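PDB 3MI6: alpha-galactosidase from Lactobacillus brevis, which probably catalyses the hydrolysis of terminal, non-reducing alpha-D-galactose residues from alpha-D-galactosides, as a member of glycosyl hydrolase family 36. Local coordinates for residues D[189-194]-D[209-214]; D[231-236]-D[258-263]; D[631-636]-D[663-668]. One frame throughout, in Å; residues are numbered along the deposited sequence.

Contact 1 of 3, residues D[189-194]-D[209-214]; sequences ANYDLI and HPLRPG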
loop_
_atom_site.group_PDB
_atom_site.type_symbol
_atom_site.label_atom_id
_atom_site.label_comp_id
_atom_site.label_asym_id
_atom_site.label_seq_id
_atom_site.Cartn_x
_atom_site.Cartn_y
_atom_site.Cartn_z
ATOM N N ALA D 189 -5.753 -1.988 -18.206
ATOM C CA ALA D 189 -5.721 -0.792 -17.376
ATOM C C ALA D 189 -4.822 -0.970 -16.168
ATOM O O ALA D 189 -5.029 -0.342 -15.115
ATOM C CB ALA D 189 -7.114 -0.417 -16.935
ATOM N N ASN D 190 -3.825 -1.835 -16.312
ATOM C CA ASN D 190 -2.838 -1.975 -15.253
ATOM C C ASN D 190 -1.765 -0.885 -15.367
ATOM O O ASN D 190 -0.586 -1.198 -15.558
ATOM C CB ASN D 190 -2.191 -3.379 -15.245
ATOM C CG ASN D 190 -3.221 -4.524 -15.314
ATOM O OD1 ASN D 190 -2.959 -5.573 -15.936
ATOM N ND2 ASN D 190 -4.388 -4.333 -14.687
ATOM N N TYR D 191 -2.162 0.381 -15.264
ATOM C CA TYR D 191 -1.179 1.472 -15.227
ATOM C C TYR D 191 -1.394 2.397 -14.035
ATOM O O TYR D 191 -2.470 2.404 -13.435
ATOM C CB TYR D 191 -1.212 2.312 -16.515
ATOM C CG TYR D 191 -0.855 1.564 -17.781
ATOM C CD1 TYR D 191 0.460 1.452 -18.193
ATOM C CD2 TYR D 191 -1.837 0.993 -18.574
ATOM C CE1 TYR D 191 0.792 0.778 -19.346
ATOM C CE2 TYR D 191 -1.514 0.326 -19.734
ATOM C CZ TYR D 191 -0.196 0.216 -20.108
ATOM O OH TYR D 191 0.139 -0.463 -21.254
ATOM N N ASP D 192 -0.371 3.176 -13.691
ATOM C CA ASP D 192 -0.539 4.268 -12.735
ATOM C C ASP D 192 -0.592 5.477 -13.620
ATOM O O ASP D 192 0.173 5.556 -14.582
ATOM C CB ASP D 192 0.678 4.453 -11.798
ATOM C CG ASP D 192 0.836 3.342 -10.770
ATOM O OD1 ASP D 192 -0.146 2.631 -10.468
ATOM O OD2 ASP D 192 1.964 3.187 -10.242
ATOM N N LEU D 193 -1.475 6.418 -13.290
ATOM C CA LEU D 193 -1.516 7.728 -13.939
ATOM C C LEU D 193 -0.620 8.650 -13.155
ATOM O O LEU D 193 -0.779 8.785 -11.942
ATOM C CB LEU D 193 -2.941 8.292 -13.934
ATOM C CG LEU D 193 -3.140 9.788 -14.174
ATOM C CD1 LEU D 193 -2.570 10.185 -15.505
ATOM C CD2 LEU D 193 -4.599 10.102 -14.102
ATOM N N ILE D 194 0.318 9.282 -13.847
ATOM C CA ILE D 194 1.250 10.198 -13.228
ATOM C C ILE D 194 0.967 11.591 -13.777
ATOM O O ILE D 194 1.034 11.818 -14.986
ATOM C CB ILE D 194 2.693 9.792 -13.540
ATOM C CG1 ILE D 194 2.938 8.363 -13.052
ATOM C CG2 ILE D 194 3.684 10.748 -12.892
ATOM C CD1 ILE D 194 4.312 7.799 -13.425
ATOM N N HIS D 209 -1.038 7.587 -9.206
ATOM C CA HIS D 209 -2.202 6.800 -8.774
ATOM C C HIS D 209 -2.575 5.699 -9.784
ATOM O O HIS D 209 -2.477 5.874 -11.003
ATOM C CB HIS D 209 -3.412 7.717 -8.476
ATOM C CG HIS D 209 -3.220 8.598 -7.277
ATOM N ND1 HIS D 209 -2.573 9.814 -7.337
ATOM C CD2 HIS D 209 -3.554 8.415 -5.979
ATOM C CE1 HIS D 209 -2.524 10.347 -6.131
ATOM N NE2 HIS D 209 -3.115 9.520 -5.290
ATOM N N PRO D 210 -2.986 4.545 -9.272
ATOM C CA PRO D 210 -3.438 3.466 -10.149
ATOM C C PRO D 210 -4.738 3.874 -10.842
ATOM O O PRO D 210 -5.544 4.544 -10.208
ATOM C CB PRO D 210 -3.722 2.314 -9.172
ATOM C CG PRO D 210 -3.055 2.677 -7.909
ATOM C CD PRO D 210 -3.068 4.184 -7.855
ATOM N N LEU D 211 -4.931 3.493 -12.105
ATOM C CA LEU D 211 -6.180 3.747 -12.798
ATOM C C LEU D 211 -7.299 3.036 -12.064
ATOM O O LEU D 211 -7.049 2.092 -11.304
ATOM C CB LEU D 211 -6.099 3.226 -14.228
ATOM C CG LEU D 211 -5.745 4.179 -15.378
ATOM C CD1 LEU D 211 -5.272 5.544 -14.899
ATOM C CD2 LEU D 211 -4.710 3.540 -16.265
ATOM N N ARG D 212 -8.525 3.506 -12.267
ATOM C CA ARG D 212 -9.714 2.818 -11.767
ATOM C C ARG D 212 -10.872 2.926 -12.769
ATOM O O ARG D 212 -10.799 3.677 -13.734
ATOM C CB ARG D 212 -10.129 3.356 -10.388
ATOM C CG ARG D 212 -9.959 4.871 -10.214
ATOM C CD ARG D 212 -11.105 5.502 -9.386
ATOM N NE ARG D 212 -11.465 6.762 -9.997
ATOM C CZ ARG D 212 -12.560 6.927 -10.716
ATOM N NH1 ARG D 212 -13.390 5.919 -10.846
ATOM N NH2 ARG D 212 -12.843 8.082 -11.289
ATOM N N PRO D 213 -11.945 2.167 -12.550
ATOM C CA PRO D 213 -13.022 2.244 -13.537
ATOM C C PRO D 213 -13.587 3.642 -13.589
ATOM O O PRO D 213 -13.824 4.210 -12.555
ATOM C CB PRO D 213 -14.059 1.276 -12.980
ATOM C CG PRO D 213 -13.217 0.251 -12.257
ATOM C CD PRO D 213 -12.155 1.072 -11.589
ATOM N N GLY D 214 -13.803 4.183 -14.774
ATOM C CA GLY D 214 -14.364 5.503 -14.885
ATOM C C GLY D 214 -13.364 6.550 -15.350
ATOM O O GLY D 214 -12.340 6.246 -15.983
#

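Contact 2 of 3, residues D[231-236]-D[258-263]; sequences PFMMLA and FLDAIE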
loop_
_atom_site.group_PDB
_atom_site.type_symbol
_atom_site.label_atom_id
_atom_site.label_comp_id
_atom_site.label_asym_id
_atom_site.label_seq_id
_atom_site.Cartn_x
_atom_site.Cartn_y
_atom_site.Cartn_z
ATOM N N PRO D 231 -0.256 19.981 -18.880
ATOM C CA PRO D 231 -0.712 19.110 -19.974
ATOM C C PRO D 231 0.048 17.792 -20.081
ATOM O O PRO D 231 -0.458 16.868 -20.704
ATOM C CB PRO D 231 -0.453 19.953 -21.227
ATOM C CG PRO D 231 -0.475 21.362 -20.747
ATOM C CD PRO D 231 0.115 21.322 -19.368
ATOM N N PHE D 232 1.238 17.703 -19.499
ATOM C CA PHE D 232 2.026 16.469 -19.580
ATOM C C PHE D 232 1.663 15.391 -18.551
ATOM O O PHE D 232 1.538 15.666 -17.359
ATOM C CB PHE D 232 3.514 16.764 -19.447
ATOM C CG PHE D 232 4.339 15.539 -19.359
ATOM C CD1 PHE D 232 4.507 14.730 -20.476
ATOM C CD2 PHE D 232 4.919 15.163 -18.160
ATOM C CE1 PHE D 232 5.263 13.564 -20.401
ATOM C CE2 PHE D 232 5.687 14.006 -18.070
ATOM C CZ PHE D 232 5.861 13.200 -19.193
HETATM N N MSE D 233 1.532 14.153 -18.999
HETATM C CA MSE D 233 1.174 13.074 -18.085
HETATM C C MSE D 233 1.818 11.788 -18.539
HETATM O O MSE D 233 2.308 11.712 -19.665
HETATM C CB MSE D 233 -0.332 12.884 -18.068
HETATM C CG MSE D 233 -0.891 12.480 -19.407
HETATM SE SE MSE D 233 -2.788 12.046 -19.360
HETATM C CE MSE D 233 -2.677 10.147 -18.982
HETATM N N MSE D 234 1.801 10.774 -17.674
HETATM C CA MSE D 234 2.368 9.474 -18.014
HETATM C C MSE D 234 1.440 8.355 -17.610
HETATM O O MSE D 234 0.645 8.510 -16.672
HETATM C CB MSE D 234 3.720 9.288 -17.349
HETATM C CG MSE D 234 4.720 10.334 -17.769
HETATM SE SE MSE D 234 6.517 10.097 -17.046
HETATM C CE MSE D 234 6.086 10.385 -15.165
ATOM N N LEU D 235 1.507 7.247 -18.350
ATOM C CA LEU D 235 0.918 5.993 -17.896
ATOM C C LEU D 235 2.053 5.026 -17.640
ATOM O O LEU D 235 2.682 4.541 -18.589
ATOM C CB LEU D 235 0.004 5.380 -18.947
ATOM C CG LEU D 235 -1.439 5.830 -19.145
ATOM C CD1 LEU D 235 -2.166 4.733 -19.903
ATOM C CD2 LEU D 235 -2.114 6.091 -17.819
ATOM N N ALA D 236 2.337 4.749 -16.371
ATOM C CA ALA D 236 3.407 3.815 -16.058
ATOM C C ALA D 236 2.839 2.461 -15.659
ATOM O O ALA D 236 1.762 2.378 -15.060
ATOM C CB ALA D 236 4.288 4.368 -14.961
ATOM N N PHE D 258 -6.949 22.857 -21.762
ATOM C CA PHE D 258 -6.684 21.487 -22.182
ATOM C C PHE D 258 -7.445 20.433 -21.381
ATOM O O PHE D 258 -7.943 20.705 -20.287
ATOM C CB PHE D 258 -5.189 21.195 -22.144
ATOM C CG PHE D 258 -4.661 20.948 -20.773
ATOM C CD1 PHE D 258 -4.215 21.997 -19.990
ATOM C CD2 PHE D 258 -4.602 19.673 -20.260
ATOM C CE1 PHE D 258 -3.710 21.777 -18.724
ATOM C CE2 PHE D 258 -4.099 19.454 -18.999
ATOM C CZ PHE D 258 -3.651 20.515 -18.229
ATOM N N LEU D 259 -7.527 19.231 -21.947
ATOM C CA LEU D 259 -8.013 18.040 -21.235
ATOM C C LEU D 259 -7.062 16.836 -21.398
ATOM O O LEU D 259 -6.627 16.518 -22.487
ATOM C CB LEU D 259 -9.428 17.670 -21.695
ATOM C CG LEU D 259 -9.958 16.303 -21.267
ATOM C CD1 LEU D 259 -10.430 16.361 -19.844
ATOM C CD2 LEU D 259 -11.093 15.873 -22.170
ATOM N N ASP D 260 -6.735 16.199 -20.288
ATOM C CA ASP D 260 -5.988 14.948 -20.267
ATOM C C ASP D 260 -6.877 13.958 -19.572
ATOM O O ASP D 260 -7.096 14.061 -18.373
ATOM C CB ASP D 260 -4.716 15.092 -19.450
ATOM C CG ASP D 260 -3.576 15.668 -20.243
ATOM O OD1 ASP D 260 -3.765 16.053 -21.420
ATOM O OD2 ASP D 260 -2.468 15.735 -19.679
ATOM N N ALA D 261 -7.408 13.004 -20.316
ATOM C CA ALA D 261 -8.455 12.171 -19.765
ATOM C C ALA D 261 -8.184 10.716 -20.024
ATOM O O ALA D 261 -7.815 10.318 -21.129
ATOM C CB ALA D 261 -9.814 12.580 -20.305
ATOM N N ILE D 262 -8.363 9.918 -18.984
ATOM C CA ILE D 262 -8.157 8.490 -19.076
ATOM C C ILE D 262 -9.354 7.773 -18.508
ATOM O O ILE D 262 -9.693 7.945 -17.336
ATOM C CB ILE D 262 -6.979 8.068 -18.267
ATOM C CG1 ILE D 262 -5.765 8.791 -18.763
ATOM C CG2 ILE D 262 -6.746 6.607 -18.435
ATOM C CD1 ILE D 262 -4.602 7.852 -18.885
ATOM N N GLU D 263 -9.975 6.952 -19.343
ATOM C CA GLU D 263 -11.186 6.245 -18.969
ATOM C C GLU D 263 -10.919 4.758 -19.050
ATOM O O GLU D 263 -10.370 4.264 -20.030
ATOM C CB GLU D 263 -12.342 6.642 -19.895
ATOM C CG GLU D 263 -13.711 6.152 -19.452
ATOM C CD GLU D 263 -14.803 6.554 -20.438
ATOM O OE1 GLU D 263 -14.429 6.918 -21.585
ATOM O OE2 GLU D 263 -16.013 6.509 -20.069
#

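Contact 3 of 3, residues D[631-636]-D[663-668]; sequences QLFQFG and QAIAAR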
loop_
_atom_site.group_PDB
_atom_site.type_symbol
_atom_site.label_atom_id
_atom_site.label_comp_id
_atom_site.label_asym_id
_atom_site.label_seq_id
_atom_site.Cartn_x
_atom_site.Cartn_y
_atom_site.Cartn_z
ATOM N N GLN D 631 27.432 24.517 -20.761
ATOM C CA GLN D 631 26.952 23.568 -21.762
ATOM C C GLN D 631 26.424 22.292 -21.104
ATOM O O GLN D 631 25.406 21.706 -21.521
ATOM C CB GLN D 631 28.083 23.246 -22.736
ATOM C CG GLN D 631 27.674 22.473 -23.981
ATOM C CD GLN D 631 26.799 23.281 -24.919
ATOM O OE1 GLN D 631 26.825 24.506 -24.887
ATOM N NE2 GLN D 631 26.017 22.596 -25.759
ATOM N N LEU D 632 27.130 21.869 -20.061
ATOM C CA LEU D 632 26.770 20.680 -19.303
ATOM C C LEU D 632 25.455 20.897 -18.531
ATOM O O LEU D 632 24.518 20.101 -18.621
ATOM C CB LEU D 632 27.915 20.354 -18.348
ATOM C CG LEU D 632 27.842 19.058 -17.548
ATOM C CD1 LEU D 632 27.505 17.883 -18.454
ATOM C CD2 LEU D 632 29.141 18.804 -16.789
ATOM N N PHE D 633 25.399 22.001 -17.791
ATOM C CA PHE D 633 24.264 22.330 -16.940
ATOM C C PHE D 633 22.980 22.560 -17.738
ATOM O O PHE D 633 21.927 21.995 -17.450
ATOM C CB PHE D 633 24.585 23.576 -16.127
ATOM C CG PHE D 633 25.310 23.304 -14.834
ATOM C CD1 PHE D 633 24.823 22.388 -13.930
ATOM C CD2 PHE D 633 26.457 24.000 -14.512
ATOM C CE1 PHE D 633 25.471 22.154 -12.748
ATOM C CE2 PHE D 633 27.110 23.768 -13.328
ATOM C CZ PHE D 633 26.617 22.845 -12.448
ATOM N N GLN D 634 23.072 23.386 -18.764
ATOM C CA GLN D 634 21.913 23.692 -19.579
ATOM C C GLN D 634 21.485 22.589 -20.556
ATOM O O GLN D 634 20.295 22.366 -20.711
ATOM C CB GLN D 634 22.127 25.017 -20.309
ATOM C CG GLN D 634 22.272 26.205 -19.373
ATOM C CD GLN D 634 22.485 27.480 -20.149
ATOM O OE1 GLN D 634 22.682 27.435 -21.364
ATOM N NE2 GLN D 634 22.430 28.625 -19.472
ATOM N N PHE D 635 22.419 21.896 -21.211
ATOM C CA PHE D 635 22.025 20.965 -22.289
ATOM C C PHE D 635 22.404 19.498 -22.087
ATOM O O PHE D 635 21.977 18.631 -22.862
ATOM C CB PHE D 635 22.531 21.435 -23.659
ATOM C CG PHE D 635 22.173 22.848 -23.977
ATOM C CD1 PHE D 635 20.854 23.197 -24.245
ATOM C CD2 PHE D 635 23.151 23.834 -24.007
ATOM C CE1 PHE D 635 20.513 24.492 -24.545
ATOM C CE2 PHE D 635 22.818 25.146 -24.304
ATOM C CZ PHE D 635 21.494 25.480 -24.577
ATOM N N GLY D 636 23.200 19.224 -21.056
ATOM C CA GLY D 636 23.574 17.861 -20.730
ATOM C C GLY D 636 22.390 16.959 -20.464
ATOM O O GLY D 636 21.329 17.411 -20.049
ATOM N N GLN D 663 32.168 13.952 -18.978
ATOM C CA GLN D 663 31.995 14.912 -17.906
ATOM C C GLN D 663 30.620 14.759 -17.300
ATOM O O GLN D 663 29.681 14.341 -17.988
ATOM C CB GLN D 663 32.204 16.348 -18.401
ATOM C CG GLN D 663 33.649 16.699 -18.781
ATOM C CD GLN D 663 34.044 18.111 -18.329
ATOM O OE1 GLN D 663 34.762 18.281 -17.325
ATOM N NE2 GLN D 663 33.568 19.130 -19.061
ATOM N N ALA D 664 30.503 15.059 -16.006
ATOM C CA ALA D 664 29.201 15.032 -15.343
ATOM C C ALA D 664 29.207 15.888 -14.101
ATOM O O ALA D 664 30.237 16.035 -13.458
ATOM C CB ALA D 664 28.780 13.614 -15.004
ATOM N N ILE D 665 28.056 16.472 -13.782
ATOM C CA ILE D 665 27.859 17.070 -12.476
ATOM C C ILE D 665 26.629 16.498 -11.786
ATOM O O ILE D 665 25.525 16.543 -12.319
ATOM C CB ILE D 665 27.764 18.575 -12.562
ATOM C CG1 ILE D 665 29.150 19.148 -12.871
ATOM C CG2 ILE D 665 27.249 19.143 -11.256
ATOM C CD1 ILE D 665 29.181 20.652 -13.079
ATOM N N ALA D 666 26.845 15.937 -10.601
ATOM C CA ALA D 666 25.777 15.389 -9.771
ATOM C C ALA D 666 25.547 16.300 -8.574
ATOM O O ALA D 666 26.415 17.077 -8.187
ATOM C CB ALA D 666 26.136 13.986 -9.304
ATOM N N ALA D 667 24.365 16.222 -7.990
ATOM C CA ALA D 667 24.082 17.041 -6.831
ATOM C C ALA D 667 23.135 16.281 -5.955
ATOM O O ALA D 667 22.193 15.690 -6.457
ATOM C CB ALA D 667 23.475 18.354 -7.246
ATOM N N ARG D 668 23.417 16.275 -4.654
ATOM C CA ARG D 668 22.536 15.707 -3.649
ATOM C C ARG D 668 22.144 16.823 -2.681
ATOM O O ARG D 668 22.998 17.513 -2.131
ATOM C CB ARG D 668 23.260 14.604 -2.904
ATOM C CG ARG D 668 22.452 13.850 -1.915
ATOM C CD ARG D 668 23.331 12.768 -1.306
ATOM N NE ARG D 668 22.610 11.888 -0.393
ATOM C CZ ARG D 668 22.558 12.060 0.928
ATOM N NH1 ARG D 668 23.183 13.081 1.495
ATOM N NH2 ARG D 668 21.868 11.214 1.678
#

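Contact 1 of 3, residues D[189-194]-D[209-214]
Leu-211 N donates to Tyr-191 O across 3.0 Å, the first of three backbone hydrogen bonds between 189-194 and 209-214. The other two tie Leu-193 to His-209 in both directions: Leu-193 N lies 2.6 Å from His-209 O, and His-209 N 3.0 Å from Leu-193 O. Between these rungs Asp-192 faces Pro-210 as a non-hydrogen-bonded pair, so the proline's lack of an N-H loses no bond to Asp-192. Asp-192 CG is anti to the carbonyl carbon (chi1 -71°); its OD1 rests 3.4 Å from Pro-210 CA, while OD2 forms a salt bridge with Arg-208.

Leu-211 makes the apolar part of the contact. Leu-211 CB is 3.8 Å from Ala-189 O and equally near Tyr-191 O. Beyond CG the branches part. Leu-211 CD1 meets Leu-193 CB at 3.7 Å, and its CD2 meets Tyr-191 CB at 3.7 Å, near the ring plane at the edge of the tyrosine. The same leucine also touches Ile-262 and Val-264 of strand 258-264, and His-209 packs on Arg-212 of a second subunit. This is the open end of an antiparallel beta hairpin, strands 192-197 and 205-210, in the N-terminal domain.

Contact 2 of 3, residues D[231-236]-D[258-263]
In the core of a beta-sandwich, Met-233 and Leu-235 of one sheet, with Pro-231 just ahead of them in the chain, face Phe-258, Asp-260 and Ile-262 of the other. The short strand segments run nearly parallel, 14° apart, with axes 9.5 Å from each other.

At one end Phe-258 CG stands between the backbone N and the carbonyl carbon (chi1 77°), and the ring it carries lies against the proline. Pro-231 CA sits over the Phe-258 face, 3.8 Å from the ring centroid and 23° off the normal, a CH-pi contact displaced toward the rim, while Pro-231 CG comes within 3.8 Å of Phe-258 CE1. Next in line, Asp-260 OD2 is 2.5 Å from Pro-231 O. Met-233, a selenomethionine, slides past this aspartate in the opposite direction, with its SE 3.6 Å from Asp-260 CB.

At the far end Leu-235 and Ile-262 reach toward each other tip to tip, CD2 of the leucine facing CD1 of the isoleucine. Ile-272 of strand 270-274 also touches Met-233, Leu-235 and Ile-262. On both strands alternate residues turn inward, as where two beta sheets pack face to face in a sandwich.

Contact 3 of 3, residues D[631-636]-D[663-668]
Leu-632 and Phe-633 of a short helix lie on Ile-665 of a beta strand, an alpha-on-beta packing in which helix 630-635 rests on the antiparallel sheet of the C-terminal domain. The axes of the two short segments pass 9.0 Å apart at a crossing angle of -64°. Gln-663 and Ile-665 point toward the helix, whereas Ala-664 and Ala-666 point to the opposite side of the strand.

The aliphatic part belongs to Leu-632, whose CG is anti to the backbone N (chi1 -173°). Leu-632 CD2 touches Ile-665 CG1 at 3.9 Å and also approaches the strand backbone, 4.0 Å from Ala-664 C. Leu-632 CD1 lies 4.2 Å from Gln-663 O. The same leucine touches Val-656 on the neighbouring strand 651-657.

The aromatic part comes from Phe-633, which crosses Ile-665 at about a right angle. Phe-633 CZ meets Ile-665 CD1 at 3.4 Å, and its CE1 meets Ile-665 CG2 at 3.8 Å, so two methyls of one isoleucine touch the far end of the ring. The ring also stacks edge-to-face with Phe-599, which Ile-665 touches as well, and meets Phe-598 with the planes inclined at about 40°. An alanine in place of Phe-633 would probably open a gap beside Ile-665, leaving its CD1 and CG2 without the ring and Phe-599 without its edge-to-face partner.

No hydrogen bond crosses between the two segments; the backbone bonds run within the helix or from the strand to its neighbours in the sheet. Ile-665 pairs with Val-656, and Ala-664 with Val-734, which holds the strand in the middle of its sheet. On the helix, Phe-635 N bonds to Gln-631 O at 3.0 Å. One residue on, where the chain leaves helical angles, Gly-636 N donates to Leu-632 O at 2.9 Å.

In the fold
Contacts 1 and 2 are neighbours in the N-terminal domain, their centres 11 Å apart. Strands 192-197 and 233-236 run side by side in one antiparallel sheet, probably hydrogen-bonded from Asp-192 N to Ala-236 O and from Ile-194 N to Met-234 O. Contact 1 pairs the two strands of the hairpin at that sheet's edge within the chain, and contact 2 joins that sheet to the one holding strand 258-264. Contact 3, centred about 34 Å from contact 1 and 30 Å from contact 2, packs helix 630-635, which follows the barrel, on the C-terminal sheet. The eight-stranded parallel barrel, with the predicted nucleophile Asp-479, is thus preceded by one beta domain and followed by another.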